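PDB 6IK4: elastinolytic metalloprotease from Pseudoalteromonas sp. CF6-2, which probably acts as a zinc-dependent M23-family endopeptidase, an elastase, this chain being the C-terminal part of a longer protein. Local coordinates for residues 51-56 with 66-70; 16-20 with 155-159. One frame throughout, in Å; residues are numbered along the deposited sequence.

Interaction 1 (51-56 with 66-70); sequences AAHGGV and RVTHS
The open end of an antiparallel beta hairpin, strands 55-61 and 64-68, is held by one hydrogen-bonded pair, V56 with T68, CA atoms 5.1 Å apart and side chains on the same face of the sheet. Both backbone bonds form: V56 N to T68 O at 2.9 Å (161°) and T68 N to V56 O at 2.8 Å (172°). Each carbonyl also takes a CA-H...O contact, G55 CA to T68 O at 3.1 Å and V67 CA to V56 O at 3.5 Å. G55, its CA 4.3 Å from the CA of H69, has phi/psi 157/-167; a CB there would clash with T68 O and the carbonyl of G54, so the position calls for glycine. Upstream, 51-54 approaches the strand as a loop, with A51, H53 and G54 against V67. H53 (chi1 p, chi2 83°) folds back so that ND1 donates to G54 O at 2.8 Å, while NE2 has a weak bond to T75 OG1; its CE1 approaches V67 O (3.2 Å). H53 O finds no partner. H69 (chi1 t) sets CD2 3.5 Å from G54 O, and its ND1 and S71 OG are hydrogen-bonded. The two imidazoles lie obliquely, centroids 5.9 Å apart, planes at 86°; F3 meets both. R66 NE bonds N76 OD1. A52 N bonds Y77 OH; backbone bonds join A51 to G94 and T95, G55 to V91 and R66 to T58. V67 (chi1 t) reaches A51, CG2 to CB 4.4 Å; on the hairpin's outer sides, strand 73-81 pairs with 64-68 and strand 90-91 with 55-61.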
loop_
_atom_site.group_PDB
_atom_site.type_symbol
_atom_site.label_atom_id
_atom_site.label_comp_id
_atom_site.label_asym_id
_atom_site.label_seq_id
_atom_site.Cartn_x
_atom_site.Cartn_y
_atom_site.Cartn_z
ATOM N N ALA A 51 -5.625 -6.069 5.107
ATOM C CA ALA A 51 -6.533 -5.104 4.493
ATOM C C ALA A 51 -6.550 -3.807 5.299
ATOM O O ALA A 51 -6.772 -3.822 6.518
ATOM C CB ALA A 51 -7.952 -5.682 4.401
ATOM N N ALA A 52 -6.321 -2.681 4.607
ATOM C CA ALA A 52 -6.309 -1.361 5.236
ATOM C C ALA A 52 -7.690 -0.926 5.717
ATOM O O ALA A 52 -7.782 0.023 6.505
ATOM C CB ALA A 52 -5.767 -0.312 4.252
ATOM N N HIS A 53 -8.741 -1.604 5.271
ATOM C CA HIS A 53 -10.137 -1.290 5.578
ATOM C C HIS A 53 -10.979 -2.458 5.069
ATOM O O HIS A 53 -10.467 -3.372 4.422
ATOM C CB HIS A 53 -10.572 0.010 4.907
ATOM C CG HIS A 53 -10.412 -0.029 3.419
ATOM N ND1 HIS A 53 -11.349 -0.595 2.579
ATOM C CD2 HIS A 53 -9.385 0.361 2.630
ATOM C CE1 HIS A 53 -10.917 -0.526 1.331
ATOM N NE2 HIS A 53 -9.725 0.048 1.336
ATOM N N GLY A 54 -12.290 -2.408 5.349
ATOM C CA GLY A 54 -13.190 -3.445 4.877
ATOM C C GLY A 54 -13.762 -3.165 3.493
ATOM O O GLY A 54 -13.699 -2.043 2.983
ATOM N N GLY A 55 -14.295 -4.208 2.866
ATOM C CA GLY A 55 -14.930 -4.041 1.576
ATOM C C GLY A 55 -14.981 -5.336 0.784
ATOM O O GLY A 55 -14.746 -6.425 1.307
ATOM N N VAL A 56 -15.307 -5.177 -0.503
ATOM C CA VAL A 56 -15.492 -6.284 -1.439
ATOM C C VAL A 56 -14.218 -6.473 -2.249
ATOM O O VAL A 56 -13.597 -5.495 -2.688
ATOM C CB VAL A 56 -16.698 -6.022 -2.366
ATOM C CG1 VAL A 56 -16.952 -7.224 -3.267
ATOM C CG2 VAL A 56 -17.939 -5.727 -1.528
ATOM N N ARG A 66 -7.707 -6.127 -4.826
ATOM C CA ARG A 66 -8.268 -4.838 -4.439
ATOM C C ARG A 66 -9.398 -5.032 -3.431
ATOM O O ARG A 66 -10.151 -6.011 -3.510
ATOM C CB ARG A 66 -8.786 -4.081 -5.678
ATOM C CG ARG A 66 -9.380 -2.696 -5.395
ATOM C CD ARG A 66 -9.900 -2.050 -6.663
ATOM N NE ARG A 66 -8.862 -1.864 -7.681
ATOM C CZ ARG A 66 -9.065 -1.253 -8.844
ATOM N NH1 ARG A 66 -10.264 -0.759 -9.137
ATOM N NH2 ARG A 66 -8.072 -1.129 -9.714
ATOM N N VAL A 67 -9.502 -4.098 -2.483
ATOM C CA VAL A 67 -10.592 -4.032 -1.515
ATOM C C VAL A 67 -11.367 -2.749 -1.788
ATOM O O VAL A 67 -10.819 -1.653 -1.634
ATOM C CB VAL A 67 -10.079 -4.041 -0.064
ATOM C CG1 VAL A 67 -11.272 -4.040 0.922
ATOM C CG2 VAL A 67 -9.142 -5.230 0.182
ATOM N N THR A 68 -12.637 -2.874 -2.174
ATOM C CA THR A 68 -13.480 -1.710 -2.444
ATOM C C THR A 68 -14.468 -1.497 -1.300
ATOM O O THR A 68 -15.307 -2.363 -1.014
ATOM C CB THR A 68 -14.220 -1.858 -3.773
ATOM O OG1 THR A 68 -13.263 -2.024 -4.830
ATOM C CG2 THR A 68 -15.047 -0.600 -4.047
ATOM N N HIS A 69 -14.361 -0.339 -0.655
ATOM C CA HIS A 69 -15.187 0.067 0.468
ATOM C C HIS A 69 -16.578 0.480 -0.016
ATOM O O HIS A 69 -16.775 0.872 -1.168
ATOM C CB HIS A 69 -14.513 1.225 1.209
ATOM C CG HIS A 69 -15.181 1.604 2.498
ATOM N ND1 HIS A 69 -15.937 2.750 2.637
ATOM C CD2 HIS A 69 -15.192 0.998 3.710
ATOM C CE1 HIS A 69 -16.383 2.834 3.879
ATOM N NE2 HIS A 69 -15.949 1.783 4.550
ATOM N N SER A 70 -17.552 0.393 0.889
ATOM C CA SER A 70 -18.919 0.792 0.559
ATOM C C SER A 70 -19.007 2.229 0.039
ATOM O O SER A 70 -19.971 2.570 -0.662
ATOM C CB SER A 70 -19.800 0.622 1.796
ATOM O OG SER A 70 -19.308 1.423 2.856
#

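Interaction 2 (16-20 with 155-159); sequences YSGGA and NFYFE
Beside the zinc site of the M23 metallopeptidase fold, the end of strand 14-17 and the extended segment 18-20 leading to H21 pack on F156, just before strand 157-160, and on F158, within that strand of the four-stranded C-terminal sheet. The touching parts run 128° apart, and the closest CA atoms, G19 and F156, are 6.4 Å from each other; both backbones are largely extended. The aromatic contacts dominate. F156 (chi1 t, chi2 79°) lays one ring face against G19 and A20: G19 CA stands 3.7 Å from its centroid, 9° off the normal, a CH-pi contact, and A20 N comes 3.4 Å from F156 CE1. Van der Waals contact adds A20 CB to F156 CE1 at 3.9 Å and G18 O to F156 CZ at 3.3 Å; L33 of strand 32-36 touches F156 and F158 as well. Among polar atoms, G19 O accepts from zinc ligand H21 through ND1. S17 (chi1 t) gives OG to G18 O at 2.8 Å, and that same OG meets the edge of the F158 ring (chi1 m) at CZ, 3.5 Å away.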
loop_
_atom_site.group_PDB
_atom_site.type_symbol
_atom_site.label_atom_id
_atom_site.label_comp_id
_atom_site.label_asym_id
_atom_site.label_seq_id
_atom_site.Cartn_x
_atom_site.Cartn_y
_atom_site.Cartn_z
ATOM N N TYR A 16 8.339 0.041 6.627
ATOM C CA TYR A 16 8.955 1.185 5.965
ATOM C C TYR A 16 8.157 1.556 4.726
ATOM O O TYR A 16 7.624 0.685 4.036
ATOM C CB TYR A 16 10.387 0.895 5.524
ATOM C CG TYR A 16 11.295 0.435 6.632
ATOM C CD1 TYR A 16 11.972 1.357 7.426
ATOM C CD2 TYR A 16 11.505 -0.915 6.863
ATOM C CE1 TYR A 16 12.825 0.933 8.445
ATOM C CE2 TYR A 16 12.362 -1.347 7.872
ATOM C CZ TYR A 16 13.010 -0.422 8.655
ATOM O OH TYR A 16 13.859 -0.852 9.653
ATOM N N SER A 17 8.117 2.853 4.425
ATOM C CA SER A 17 7.481 3.347 3.216
ATOM C C SER A 17 8.468 4.167 2.403
ATOM O O SER A 17 9.297 4.894 2.961
ATOM C CB SER A 17 6.252 4.218 3.530
ATOM O OG SER A 17 5.645 4.681 2.322
ATOM N N GLY A 18 8.352 4.065 1.079
ATOM C CA GLY A 18 8.980 5.005 0.176
ATOM C C GLY A 18 8.089 6.205 -0.065
ATOM O O GLY A 18 7.045 6.379 0.569
ATOM N N GLY A 19 8.525 7.058 -1.001
ATOM C CA GLY A 19 7.757 8.239 -1.333
ATOM C C GLY A 19 6.538 7.937 -2.187
ATOM O O GLY A 19 6.440 6.905 -2.859
ATOM N N ALA A 20 5.605 8.890 -2.185
ATOM C CA ALA A 20 4.386 8.738 -2.969
ATOM C C ALA A 20 4.691 8.797 -4.460
ATOM O O ALA A 20 5.560 9.554 -4.907
ATOM C CB ALA A 20 3.372 9.822 -2.585
ATOM N N ASN A 155 9.566 17.500 1.672
ATOM C CA ASN A 155 8.489 17.404 0.692
ATOM C C ASN A 155 7.530 16.252 0.965
ATOM O O ASN A 155 6.313 16.411 0.802
ATOM C CB ASN A 155 9.062 17.219 -0.718
ATOM C CG ASN A 155 10.118 18.249 -1.064
ATOM O OD1 ASN A 155 10.219 19.279 -0.413
ATOM N ND2 ASN A 155 10.909 17.969 -2.092
ATOM N N PHE A 156 8.054 15.079 1.316
ATOM C CA PHE A 156 7.235 13.893 1.534
ATOM C C PHE A 156 7.380 13.439 2.976
ATOM O O PHE A 156 8.508 13.273 3.459
ATOM C CB PHE A 156 7.632 12.737 0.614
ATOM C CG PHE A 156 6.944 11.449 0.980
ATOM C CD1 PHE A 156 5.622 11.234 0.596
ATOM C CD2 PHE A 156 7.581 10.497 1.770
ATOM C CE1 PHE A 156 4.961 10.064 0.964
ATOM C CE2 PHE A 156 6.926 9.324 2.143
ATOM C CZ PHE A 156 5.613 9.115 1.742
ATOM N N TYR A 157 6.248 13.185 3.641
ATOM C CA TYR A 157 6.289 12.629 4.991
ATOM C C TYR A 157 4.893 12.189 5.418
ATOM O O TYR A 157 3.888 12.507 4.775
ATOM C CB TYR A 157 6.849 13.634 5.998
ATOM C CG TYR A 157 6.146 14.973 5.962
ATOM C CD1 TYR A 157 5.023 15.214 6.742
ATOM C CD2 TYR A 157 6.613 15.997 5.150
ATOM C CE1 TYR A 157 4.361 16.449 6.713
ATOM C CE2 TYR A 157 5.966 17.242 5.109
ATOM C CZ TYR A 157 4.849 17.458 5.898
ATOM O OH TYR A 157 4.214 18.674 5.858
ATOM N N PHE A 158 4.863 11.424 6.509
ATOM C CA PHE A 158 3.661 11.108 7.263
ATOM C C PHE A 158 3.685 11.931 8.546
ATOM O O PHE A 158 4.709 11.975 9.231
ATOM C CB PHE A 158 3.614 9.622 7.619
ATOM C CG PHE A 158 3.698 8.702 6.443
ATOM C CD1 PHE A 158 4.925 8.352 5.898
ATOM C CD2 PHE A 158 2.543 8.156 5.892
ATOM C CE1 PHE A 158 5.002 7.486 4.815
ATOM C CE2 PHE A 158 2.617 7.290 4.806
ATOM C CZ PHE A 158 3.847 6.943 4.278
ATOM N N GLU A 159 2.565 12.560 8.894
ATOM C CA GLU A 159 2.537 13.443 10.058
ATOM C C GLU A 159 1.455 12.991 11.036
ATOM O O GLU A 159 0.290 12.850 10.657
ATOM C CB GLU A 159 2.303 14.892 9.622
ATOM C CG GLU A 159 2.596 15.906 10.703
ATOM C CD GLU A 159 1.926 17.238 10.439
ATOM O OE1 GLU A 159 2.252 17.887 9.421
ATOM O OE2 GLU A 159 1.061 17.633 11.246
#

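Overall arrangement
The centres of interactions 1 and 2 lie 22 Å apart, with nearest atoms about 11 Å apart and no contact, on opposite sides of the chain's centre. Both reach the large antiparallel sheet of the M23 domain, but differently: 51-56 with 66-70 is a local hairpin within it, whereas 16-20 with 155-159 joins its strand 14-17 to the separate four-stranded sheet near the C-terminus. Along the chain interaction 1 is nested inside the loop that interaction 2 closes; that span also carries all three zinc ligands, H21, D34 and H120. Interaction 2 lies next to their site, G18 about 8 Å from the zinc, whereas the side chain of R66 in interaction 1 is about 14 Å from it.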